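Local coordinates for D-glycero-alpha-D-manno-heptose 7-phosphate kinase (Campylobacter jejuni subsp. jejuni, PDB 4N3O), which catalyses the ATP-dependent phosphorylation of D-glycero-alpha-D-manno-heptose 7-phosphate at C-1, the first step towards the GDP-heptose used in capsule polysaccharide, at residues Q164-F169 with N173-Y178; I184-R189 with K242-L247; R201-F206 with T311-L316; E279-L284 with G302-F307. All blocks are in the same frame, centred on the assembly; numbering follows the deposited sequence.

Interaction 1: residues Q164-F169 with N173-Y178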
# COMPACT_ATOMS: atom_id res chain seq x y z
N GLN A 164 14.58 14.74 -2.05
CA GLN A 164 15.61 13.76 -1.72
C GLN A 164 15.51 13.33 -0.25
O GLN A 164 15.77 12.16 0.07
CB GLN A 164 17.02 14.29 -2.01
CG GLN A 164 17.32 14.56 -3.48
CD GLN A 164 16.70 15.84 -4.01
OE1 GLN A 164 16.35 16.75 -3.25
NE2 GLN A 164 16.60 15.94 -5.33
N TYR A 165 15.13 14.27 0.62
CA TYR A 165 14.99 13.96 2.04
C TYR A 165 13.76 13.09 2.26
O TYR A 165 13.78 12.20 3.09
CB TYR A 165 14.88 15.21 2.92
CG TYR A 165 16.12 16.09 2.99
CD1 TYR A 165 17.35 15.58 3.37
CD2 TYR A 165 16.03 17.48 2.77
CE1 TYR A 165 18.48 16.39 3.47
CE2 TYR A 165 17.15 18.29 2.87
CZ TYR A 165 18.37 17.75 3.22
OH TYR A 165 19.49 18.55 3.32
N ALA A 166 12.69 13.36 1.53
CA ALA A 166 11.47 12.58 1.66
C ALA A 166 11.72 11.14 1.24
O ALA A 166 11.34 10.20 1.95
CB ALA A 166 10.35 13.17 0.80
N ALA A 167 12.35 10.96 0.09
CA ALA A 167 12.64 9.61 -0.41
C ALA A 167 13.60 8.83 0.49
O ALA A 167 13.43 7.64 0.71
CB ALA A 167 13.20 9.69 -1.81
N THR A 168 14.60 9.51 1.03
CA THR A 168 15.61 8.87 1.88
C THR A 168 15.11 8.59 3.30
O THR A 168 15.27 7.47 3.81
CB THR A 168 16.87 9.75 1.96
OG1 THR A 168 17.52 9.81 0.68
CG2 THR A 168 17.84 9.18 2.94
N PHE A 169 14.51 9.61 3.93
CA PHE A 169 14.03 9.51 5.30
C PHE A 169 12.62 8.98 5.42
O PHE A 169 12.30 8.33 6.40
CB PHE A 169 14.15 10.86 6.02
CG PHE A 169 15.56 11.24 6.37
CD1 PHE A 169 16.40 11.82 5.44
CD2 PHE A 169 16.05 10.99 7.66
CE1 PHE A 169 17.71 12.15 5.76
CE2 PHE A 169 17.37 11.33 8.00
CZ PHE A 169 18.20 11.91 7.04
N ASN A 173 7.27 14.58 6.75
CA ASN A 173 8.36 15.52 6.97
C ASN A 173 7.85 16.92 6.78
O ASN A 173 7.25 17.24 5.76
CB ASN A 173 9.50 15.26 5.98
CG ASN A 173 10.19 13.93 6.23
OD1 ASN A 173 10.82 13.74 7.26
ND2 ASN A 173 10.10 13.03 5.26
N PHE A 174 8.08 17.75 7.79
CA PHE A 174 7.69 19.14 7.73
C PHE A 174 8.98 19.89 7.51
O PHE A 174 9.89 19.82 8.33
CB PHE A 174 7.05 19.58 9.03
CG PHE A 174 6.39 20.92 8.93
CD1 PHE A 174 7.13 22.08 9.05
CD2 PHE A 174 5.03 21.01 8.72
CE1 PHE A 174 6.51 23.32 8.97
CE2 PHE A 174 4.41 22.24 8.63
CZ PHE A 174 5.15 23.39 8.75
N MSE A 175 9.06 20.61 6.40
CA MSE A 175 10.29 21.32 6.06
C MSE A 175 10.10 22.80 6.04
O MSE A 175 9.16 23.32 5.43
CB MSE A 175 10.75 20.77 4.73
CG MSE A 175 10.59 19.24 4.80
SE MSE A 175 11.58 18.48 3.32
CE MSE A 175 11.36 16.55 3.57
N GLU A 176 10.99 23.49 6.75
CA GLU A 176 10.98 24.94 6.84
C GLU A 176 12.18 25.49 6.11
O GLU A 176 13.28 24.96 6.20
CB GLU A 176 10.93 25.38 8.31
CG GLU A 176 9.54 25.18 8.89
CD GLU A 176 9.50 25.18 10.40
OE1 GLU A 176 8.76 26.01 10.98
OE2 GLU A 176 10.23 24.35 11.00
N PHE A 177 11.94 26.55 5.35
CA PHE A 177 12.98 27.16 4.54
C PHE A 177 13.42 28.52 5.07
O PHE A 177 12.59 29.37 5.41
CB PHE A 177 12.51 27.26 3.10
CG PHE A 177 12.05 25.96 2.53
CD1 PHE A 177 12.94 24.92 2.33
CD2 PHE A 177 10.72 25.78 2.18
CE1 PHE A 177 12.52 23.71 1.81
CE2 PHE A 177 10.29 24.57 1.65
CZ PHE A 177 11.19 23.53 1.47
N TYR A 178 14.74 28.71 5.14
CA TYR A 178 15.31 29.96 5.60
C TYR A 178 16.30 30.54 4.58
O TYR A 178 17.28 29.89 4.20
CB TYR A 178 15.99 29.76 6.96
CG TYR A 178 15.02 29.46 8.06
CD1 TYR A 178 14.41 30.48 8.78
CD2 TYR A 178 14.69 28.14 8.39
CE1 TYR A 178 13.51 30.21 9.80
CE2 TYR A 178 13.79 27.85 9.41
CZ TYR A 178 13.20 28.89 10.11
OH TYR A 178 12.31 28.62 11.11

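Interaction 2: residues I184-R189 with K242-L247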
# COMPACT_ATOMS: atom_id res chain seq x y z
N ILE A 184 15.44 23.21 6.94
CA ILE A 184 15.34 22.55 8.23
C ILE A 184 14.26 21.48 8.04
O ILE A 184 13.12 21.77 7.66
CB ILE A 184 15.06 23.53 9.39
CG1 ILE A 184 16.37 24.21 9.83
CG2 ILE A 184 14.53 22.81 10.62
CD1 ILE A 184 17.19 24.82 8.71
N VAL A 185 14.65 20.24 8.25
CA VAL A 185 13.75 19.14 8.06
C VAL A 185 13.34 18.59 9.40
O VAL A 185 14.21 18.24 10.20
CB VAL A 185 14.42 18.02 7.24
CG1 VAL A 185 13.50 16.83 7.08
CG2 VAL A 185 14.83 18.56 5.88
N ASN A 186 12.04 18.55 9.65
CA ASN A 186 11.50 17.98 10.87
C ASN A 186 10.86 16.63 10.53
O ASN A 186 9.73 16.61 10.04
CB ASN A 186 10.45 18.91 11.48
CG ASN A 186 11.05 20.22 11.99
OD1 ASN A 186 10.65 21.30 11.56
ND2 ASN A 186 12.02 20.12 12.90
N PRO A 187 11.58 15.51 10.76
CA PRO A 187 10.97 14.21 10.51
C PRO A 187 10.00 13.95 11.66
O PRO A 187 10.41 13.68 12.78
CB PRO A 187 12.16 13.23 10.54
CG PRO A 187 13.38 14.06 10.75
CD PRO A 187 12.94 15.39 11.28
N LEU A 188 8.71 14.06 11.36
CA LEU A 188 7.66 13.93 12.37
C LEU A 188 7.37 12.52 12.80
O LEU A 188 7.39 11.60 12.01
CB LEU A 188 6.37 14.51 11.83
CG LEU A 188 6.41 15.98 11.41
CD1 LEU A 188 5.05 16.33 10.88
CD2 LEU A 188 6.79 16.87 12.58
N ARG A 189 7.15 12.35 14.09
CA ARG A 189 6.74 11.08 14.61
C ARG A 189 5.23 11.32 14.68
O ARG A 189 4.76 12.19 15.41
CB ARG A 189 7.31 10.81 15.99
CG ARG A 189 7.36 9.33 16.28
CD ARG A 189 7.73 8.97 17.71
NE ARG A 189 8.70 9.88 18.31
CZ ARG A 189 8.43 10.71 19.31
NH1 ARG A 189 9.38 11.51 19.79
NH2 ARG A 189 7.22 10.73 19.87
N LYS A 242 0.61 26.33 13.01
CA LYS A 242 -0.72 25.85 13.34
C LYS A 242 -0.86 24.41 12.89
O LYS A 242 -1.48 23.60 13.58
CB LYS A 242 -1.78 26.75 12.71
CG LYS A 242 -3.17 26.56 13.30
CD LYS A 242 -4.21 27.46 12.64
CE LYS A 242 -3.90 28.94 12.84
NZ LYS A 242 -4.98 29.82 12.30
N MSE A 243 -0.28 24.08 11.73
CA MSE A 243 -0.32 22.72 11.19
C MSE A 243 0.58 21.79 11.98
O MSE A 243 0.26 20.63 12.11
CB MSE A 243 0.07 22.68 9.72
CG MSE A 243 -0.47 21.44 9.01
SE MSE A 243 -0.07 21.64 7.08
CE MSE A 243 -1.27 23.14 6.63
N LYS A 244 1.71 22.26 12.49
CA LYS A 244 2.54 21.40 13.33
C LYS A 244 1.79 21.04 14.60
O LYS A 244 1.72 19.89 14.99
CB LYS A 244 3.84 22.07 13.78
CG LYS A 244 4.87 22.36 12.72
CD LYS A 244 6.18 22.75 13.40
CE LYS A 244 7.14 23.50 12.48
NZ LYS A 244 6.62 24.85 12.11
N GLU A 245 1.23 22.07 15.24
CA GLU A 245 0.52 21.89 16.49
C GLU A 245 -0.63 20.91 16.29
O GLU A 245 -0.81 20.02 17.11
CB GLU A 245 0.02 23.24 17.00
CG GLU A 245 -0.37 23.24 18.47
CD GLU A 245 -0.83 24.62 18.96
OE1 GLU A 245 -1.43 25.39 18.17
OE2 GLU A 245 -0.62 24.93 20.16
N ALA A 246 -1.38 21.05 15.20
CA ALA A 246 -2.51 20.16 14.91
C ALA A 246 -2.02 18.71 14.71
O ALA A 246 -2.70 17.75 15.11
CB ALA A 246 -3.29 20.64 13.69
N LEU A 247 -0.87 18.56 14.08
CA LEU A 247 -0.29 17.24 13.85
C LEU A 247 0.14 16.65 15.17
O LEU A 247 -0.22 15.53 15.51
CB LEU A 247 0.89 17.33 12.87
CG LEU A 247 0.50 17.36 11.38
CD1 LEU A 247 1.72 17.64 10.52
CD2 LEU A 247 -0.11 16.03 10.97

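Interaction 3: residues R201-F206 with T311-L316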
# COMPACT_ATOMS: atom_id res chain seq x y z
N ARG A 201 -9.76 9.39 4.35
CA ARG A 201 -10.32 10.62 3.79
C ARG A 201 -9.78 10.98 2.42
O ARG A 201 -10.10 12.03 1.92
CB ARG A 201 -9.87 11.82 4.62
CG ARG A 201 -10.07 11.79 6.12
CD ARG A 201 -11.35 12.40 6.55
NE ARG A 201 -11.29 12.71 7.97
CZ ARG A 201 -12.29 13.24 8.65
NH1 ARG A 201 -12.15 13.48 9.95
NH2 ARG A 201 -13.43 13.53 8.04
N THR A 202 -8.95 10.16 1.81
CA THR A 202 -8.38 10.63 0.57
C THR A 202 -8.43 9.67 -0.61
O THR A 202 -8.41 8.47 -0.46
CB THR A 202 -6.90 11.10 0.80
OG1 THR A 202 -6.11 10.05 1.33
CG2 THR A 202 -6.83 12.26 1.77
N VAL A 203 -8.52 10.26 -1.80
CA VAL A 203 -8.54 9.54 -3.05
C VAL A 203 -7.51 10.17 -4.00
O VAL A 203 -7.47 11.38 -4.16
CB VAL A 203 -9.91 9.63 -3.72
CG1 VAL A 203 -9.85 9.03 -5.12
CG2 VAL A 203 -10.96 8.95 -2.87
N LEU A 204 -6.70 9.34 -4.61
CA LEU A 204 -5.66 9.78 -5.54
C LEU A 204 -6.09 9.31 -6.93
O LEU A 204 -6.29 8.12 -7.14
CB LEU A 204 -4.33 9.13 -5.16
CG LEU A 204 -3.14 9.46 -6.06
CD1 LEU A 204 -2.91 10.96 -6.12
CD2 LEU A 204 -1.87 8.75 -5.59
N TYR A 205 -6.23 10.24 -7.87
CA TYR A 205 -6.69 9.92 -9.22
C TYR A 205 -5.77 10.45 -10.30
O TYR A 205 -5.51 11.64 -10.37
CB TYR A 205 -8.07 10.54 -9.41
CG TYR A 205 -8.68 10.40 -10.79
CD1 TYR A 205 -9.15 9.18 -11.24
CD2 TYR A 205 -8.82 11.52 -11.63
CE1 TYR A 205 -9.73 9.05 -12.49
CE2 TYR A 205 -9.40 11.40 -12.88
CZ TYR A 205 -9.85 10.16 -13.31
OH TYR A 205 -10.41 10.02 -14.55
N PHE A 206 -5.27 9.56 -11.15
CA PHE A 206 -4.47 9.94 -12.30
C PHE A 206 -5.45 10.16 -13.43
O PHE A 206 -6.25 9.29 -13.75
CB PHE A 206 -3.44 8.88 -12.66
CG PHE A 206 -2.24 8.89 -11.74
CD1 PHE A 206 -1.15 9.69 -12.02
CD2 PHE A 206 -2.21 8.10 -10.60
CE1 PHE A 206 -0.05 9.71 -11.18
CE2 PHE A 206 -1.12 8.10 -9.77
CZ PHE A 206 -0.03 8.91 -10.05
N THR A 311 -17.46 7.79 4.49
CA THR A 311 -18.70 7.07 4.15
C THR A 311 -19.18 7.36 2.72
O THR A 311 -20.23 6.88 2.32
CB THR A 311 -19.84 7.40 5.11
OG1 THR A 311 -20.25 8.76 4.92
CG2 THR A 311 -19.40 7.21 6.54
N LYS A 312 -18.41 8.15 1.98
CA LYS A 312 -18.78 8.50 0.60
C LYS A 312 -17.68 8.12 -0.38
O LYS A 312 -17.86 8.21 -1.59
CB LYS A 312 -18.94 10.01 0.48
CG LYS A 312 -19.98 10.67 1.37
CD LYS A 312 -21.31 10.85 0.69
CE LYS A 312 -22.12 11.90 1.45
NZ LYS A 312 -23.38 12.27 0.76
N LYS A 313 -16.55 7.69 0.16
CA LYS A 313 -15.39 7.40 -0.67
C LYS A 313 -15.62 6.32 -1.71
O LYS A 313 -15.11 6.42 -2.82
CB LYS A 313 -14.19 7.05 0.22
CG LYS A 313 -12.95 6.64 -0.53
CD LYS A 313 -11.75 6.63 0.42
CE LYS A 313 -10.53 6.05 -0.25
NZ LYS A 313 -9.38 6.00 0.70
N TYR A 314 -16.39 5.29 -1.36
CA TYR A 314 -16.59 4.22 -2.32
C TYR A 314 -17.33 4.73 -3.56
O TYR A 314 -16.93 4.43 -4.68
CB TYR A 314 -17.32 3.03 -1.73
CG TYR A 314 -17.57 1.97 -2.77
CD1 TYR A 314 -16.58 1.08 -3.13
CD2 TYR A 314 -18.79 1.90 -3.41
CE1 TYR A 314 -16.80 0.12 -4.11
CE2 TYR A 314 -19.02 0.95 -4.39
CZ TYR A 314 -18.02 0.05 -4.73
OH TYR A 314 -18.28 -0.90 -5.71
N ASN A 315 -18.41 5.49 -3.34
CA ASN A 315 -19.17 6.04 -4.45
C ASN A 315 -18.33 7.05 -5.27
O ASN A 315 -18.48 7.13 -6.46
CB ASN A 315 -20.53 6.61 -4.00
CG ASN A 315 -21.56 5.51 -3.67
OD1 ASN A 315 -21.69 4.51 -4.39
ND2 ASN A 315 -22.31 5.69 -2.57
N LEU A 316 -17.44 7.78 -4.63
CA LEU A 316 -16.56 8.69 -5.36
C LEU A 316 -15.63 7.87 -6.27
O LEU A 316 -15.50 8.15 -7.45
CB LEU A 316 -15.75 9.54 -4.40
CG LEU A 316 -14.63 10.41 -4.97
CD1 LEU A 316 -15.09 11.23 -6.17
CD2 LEU A 316 -14.11 11.31 -3.85

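Interaction 4: residues E279-L284 with G302-F307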
# COMPACT_ATOMS: atom_id res chain seq x y z
N GLU A 279 -11.51 20.83 -14.71
CA GLU A 279 -12.59 21.53 -14.01
C GLU A 279 -13.85 20.64 -13.96
O GLU A 279 -14.58 20.64 -12.95
CB GLU A 279 -12.89 22.86 -14.71
CG GLU A 279 -13.94 23.74 -14.04
CD GLU A 279 -14.15 25.08 -14.77
OE1 GLU A 279 -13.51 25.30 -15.83
OE2 GLU A 279 -14.96 25.91 -14.30
N ARG A 280 -14.09 19.87 -15.02
CA ARG A 280 -15.23 18.99 -15.07
C ARG A 280 -15.01 17.83 -14.09
O ARG A 280 -15.92 17.43 -13.40
CB ARG A 280 -15.45 18.43 -16.48
CG ARG A 280 -16.92 18.12 -16.77
CD ARG A 280 -17.18 17.19 -17.95
NE ARG A 280 -17.23 15.77 -17.58
CZ ARG A 280 -16.25 14.88 -17.75
NH1 ARG A 280 -15.11 15.22 -18.32
NH2 ARG A 280 -16.43 13.62 -17.38
N ILE A 281 -13.78 17.32 -14.02
CA ILE A 281 -13.45 16.22 -13.11
C ILE A 281 -13.58 16.67 -11.67
O ILE A 281 -14.15 15.94 -10.85
CB ILE A 281 -12.05 15.63 -13.41
CG1 ILE A 281 -12.04 14.95 -14.79
CG2 ILE A 281 -11.65 14.61 -12.35
CD1 ILE A 281 -12.96 13.75 -14.91
N TYR A 282 -13.08 17.86 -11.35
CA TYR A 282 -13.20 18.44 -10.01
C TYR A 282 -14.69 18.51 -9.63
O TYR A 282 -15.09 18.03 -8.57
CB TYR A 282 -12.59 19.83 -9.97
CG TYR A 282 -12.68 20.52 -8.62
CD1 TYR A 282 -11.70 20.30 -7.63
CD2 TYR A 282 -13.72 21.40 -8.33
CE1 TYR A 282 -11.79 20.93 -6.39
CE2 TYR A 282 -13.81 22.03 -7.10
CZ TYR A 282 -12.85 21.80 -6.13
OH TYR A 282 -12.95 22.44 -4.91
N LYS A 283 -15.49 19.09 -10.52
CA LYS A 283 -16.94 19.18 -10.35
C LYS A 283 -17.54 17.82 -10.03
O LYS A 283 -18.31 17.66 -9.08
CB LYS A 283 -17.55 19.68 -11.65
CG LYS A 283 -19.07 19.68 -11.72
CD LYS A 283 -19.58 19.73 -13.17
CE LYS A 283 -19.01 20.88 -14.00
NZ LYS A 283 -19.34 22.23 -13.45
N LEU A 284 -17.20 16.83 -10.85
CA LEU A 284 -17.71 15.48 -10.69
C LEU A 284 -17.35 14.89 -9.33
O LEU A 284 -18.12 14.15 -8.74
CB LEU A 284 -17.20 14.60 -11.83
CG LEU A 284 -17.32 13.07 -11.76
CD1 LEU A 284 -16.91 12.46 -13.09
CD2 LEU A 284 -16.45 12.48 -10.67
N GLY A 302 -0.68 13.99 -15.07
CA GLY A 302 -1.14 14.72 -13.89
C GLY A 302 -2.05 13.91 -13.00
O GLY A 302 -2.57 12.86 -13.39
N PHE A 303 -2.27 14.41 -11.79
CA PHE A 303 -3.15 13.73 -10.86
C PHE A 303 -3.90 14.72 -10.01
O PHE A 303 -3.55 15.90 -9.94
CB PHE A 303 -2.38 12.79 -9.94
CG PHE A 303 -1.46 13.49 -9.00
CD1 PHE A 303 -0.17 13.84 -9.39
CD2 PHE A 303 -1.86 13.78 -7.70
CE1 PHE A 303 0.69 14.47 -8.51
CE2 PHE A 303 -1.00 14.42 -6.81
CZ PHE A 303 0.27 14.75 -7.22
N MSE A 304 -4.98 14.24 -9.40
CA MSE A 304 -5.76 15.06 -8.51
C MSE A 304 -5.76 14.28 -7.25
O MSE A 304 -5.71 13.07 -7.26
CB MSE A 304 -7.17 15.31 -9.04
CG MSE A 304 -7.13 16.51 -9.97
SE MSE A 304 -8.89 16.86 -10.77
CE MSE A 304 -9.14 18.60 -9.89
N PHE A 305 -5.80 15.00 -6.14
CA PHE A 305 -5.78 14.41 -4.83
C PHE A 305 -6.98 15.01 -4.12
O PHE A 305 -7.12 16.23 -4.08
CB PHE A 305 -4.46 14.78 -4.18
CG PHE A 305 -4.33 14.38 -2.76
CD1 PHE A 305 -4.46 13.06 -2.39
CD2 PHE A 305 -4.00 15.32 -1.81
CE1 PHE A 305 -4.31 12.68 -1.07
CE2 PHE A 305 -3.85 14.95 -0.48
CZ PHE A 305 -4.00 13.63 -0.11
N PHE A 306 -7.88 14.17 -3.63
CA PHE A 306 -9.10 14.67 -2.98
C PHE A 306 -9.24 14.28 -1.52
O PHE A 306 -8.69 13.29 -1.05
CB PHE A 306 -10.36 14.12 -3.67
CG PHE A 306 -10.47 14.43 -5.13
CD1 PHE A 306 -10.86 15.68 -5.55
CD2 PHE A 306 -10.25 13.45 -6.07
CE1 PHE A 306 -10.99 15.96 -6.90
CE2 PHE A 306 -10.38 13.73 -7.43
CZ PHE A 306 -10.75 14.99 -7.84
N PHE A 307 -10.01 15.10 -0.82
CA PHE A 307 -10.43 14.87 0.56
C PHE A 307 -11.92 14.56 0.45
O PHE A 307 -12.68 15.31 -0.17
CB PHE A 307 -10.20 16.08 1.45
CG PHE A 307 -8.93 16.03 2.20
CD1 PHE A 307 -7.72 16.05 1.54
CD2 PHE A 307 -8.94 15.98 3.59
CE1 PHE A 307 -6.53 16.01 2.25
CE2 PHE A 307 -7.76 15.94 4.30
CZ PHE A 307 -6.55 15.95 3.63

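Interaction 1: residues Q164-F169 with N173-Y178
A166 and N173 bring their CA atoms to 6.8 Å where helix 162-169 turns back through a short link into strand 172-178, and the axes of segments 164-169 and 173-178 run nearly antiparallel, at 152° and 9.9 Å apart. This is a helix laid on the large mixed sheet of the N-terminal half of a GHMP kinase. M175, a selenomethionine, carries the apolar part. Its chain is extended beyond CG (chi2 -166°, chi3 178°), a long flexible reach suited to crossing from sheet to helix, and it ends with M175 CE 3.8 Å from Y165 CB and 4.0 Å from A166 N. The methyl thus lies against the base of Y165 and not its ring, which continues to V185 and Y141. A166 suits the close approach because its side chain is a single methyl. Beside it, N173 ND2 lies 3.9 Å from A166 CA, without a hydrogen bond to the helix segment; ND2 makes a weak one to G170 O in the link. The side chain of A166 is also about 4 Å from that of R14, the probable transition-state stabiliser, which places the contact next to the probable catalytic region. Within the helix, Q164 O accepts two bonds from opposite faces of its carbonyl plane: T168 N at 3.1 Å and T168 OG1 at 3.0 Å.

Interaction 2: residues I184-R189 with K242-L247
L188 and L247 make the apolar part of a contact between the two halves of the GHMP kinase fold: strand 182-188 belongs to the large mixed sheet, and helix 236-248 leads into the C-terminal region. The two leucines meet tip to tip, L188 CD1 lying 3.6 Å from L247 CD1, while the side chains cross at about a right angle. Both extend far enough to bridge the two elements, although the nearest CA atoms across the segments, L188 CA and L247 CA, are 8.7 Å apart. Leucine suits both positions, since a branched end on a short stem presents a methyl at distance without a polar group to satisfy. L247 is buried and also packs on L36 of strand 31-40, whereas L188 is only partly covered.

At the second point of contact the residues are polar, but across the segments they do no more than pack: the side chain of N186 lies beside the stem of K244, one turn of the helix before L247. A long side chain with two characters fits this place, apolar along the stem, where it packs on F174 of the adjacent strand, and charged at the end, where it meets E176 of that same strand.

Backbone pairing supplies the frame, as strand 182-188 is hydrogen-bonded to strand 172-178, N186 pairing with F174 and I184 with E176. Beyond CG the lysine chain is nearly extended to CE and then turns at its last torsion (chi4 68°), which brings K244 NZ into a salt bridge with E176 OE1.

Interaction 3: residues R201-F206 with T311-L316
The C-terminal region of this GHMP kinase has a ferredoxin-like core, an antiparallel four-stranded sheet covered on one face by helices, and here K313 and L316 on the first turn of helix 313-320 settle over V203 and T202 at the start of the central strand 202-206. K313 leaves the helix with every torsion close to 180° (chi1 176°), and this full extension carries its ammonium down to the strand backbone. There K313 NZ donates to T202 O at 2.9 Å, with a C=O...N angle of 153° and the donor tilted 21° out of the carbonyl plane.

On the way the lysine stem runs alongside V203, the two side chains sliding past each other in opposite directions. V203 CG2 is 3.8 Å from K313 CG and 3.9 Å from K313 CE, and it also faces L316 CD2 at 4.1 Å. One methyl therefore fills the angle between the lysine stem and the leucine tip. A beta-branched valine suits a buried strand position under a helix, as I317 and L320 close over it further along. T202 points its own side chain the other way and bonds through OG1 to L198 O.

K313 NZ also has a weak bond to E199 O, near the end of helix 192-200, while the lysine packs on Y107 of the second subunit. Carbonyl oxygens, and probably the negative end of that helix, thus offer the ammonium favourable surroundings, so that a charged group can tie helix to strand in a contact whose other residues are buried, although the lysine itself is partly exposed.

Interaction 4: residues E279-L284 with G302-F307
M304, a selenomethionine near the start of strand 303-308, turns its side chain towards helix 276-287 and meets two neighbouring residues there. M304 SE lies 3.9 Å from I281 CG2. The chain bends at its last torsion (chi3 115°), bringing M304 CE to 3.7 Å from Y282 CB and 3.8 Å from Y282 CD1. The methyl thus sits at the edge of the tyrosine ring, near its plane, and the two side chains cross at about a right angle. A flexible, unbranched residue suits this position because it can bend to meet two consecutive helix residues, I281 and Y282.

F305 points to the other face of the sheet, towards L15, L17 and W263. Alternation is the rule in a strand; here, in the ferredoxin-like C-terminal part of a GHMP kinase, the helix-facing side is that of M304 and F306. The segment axes are 10.7 Å apart and 22° from parallel.

F306 returns to the helix side. Its flat, wide ring extends towards the helix, yet it touches more loosely than M304: F306 CE1 is 4.5 Å from Y282 CD1, and that tyrosine carbon lies at the edge of the phenylalanine ring, near the ring plane.

In the fold
Interactions 1 and 2 share the large mixed sheet, through its neighbouring strands 172-178 and 182-188, with centres 11 Å apart; interactions 3 and 4 likewise share the C-terminal sheet, where Y205 O and M304 N of adjacent strands lie 2.8 Å apart. Between the two groups the centres are 26 or 27 Å apart. Interactions 1, 3 and 4 are buried, while interaction 2, joining the two halves, is only partly so and mixes a leucine pair with charge at its margin. Selenomethionines supply the apolar reach in interactions 1 and 4. Interaction 3 alone has a hydrogen bond between its segments, and it also lies at the second subunit.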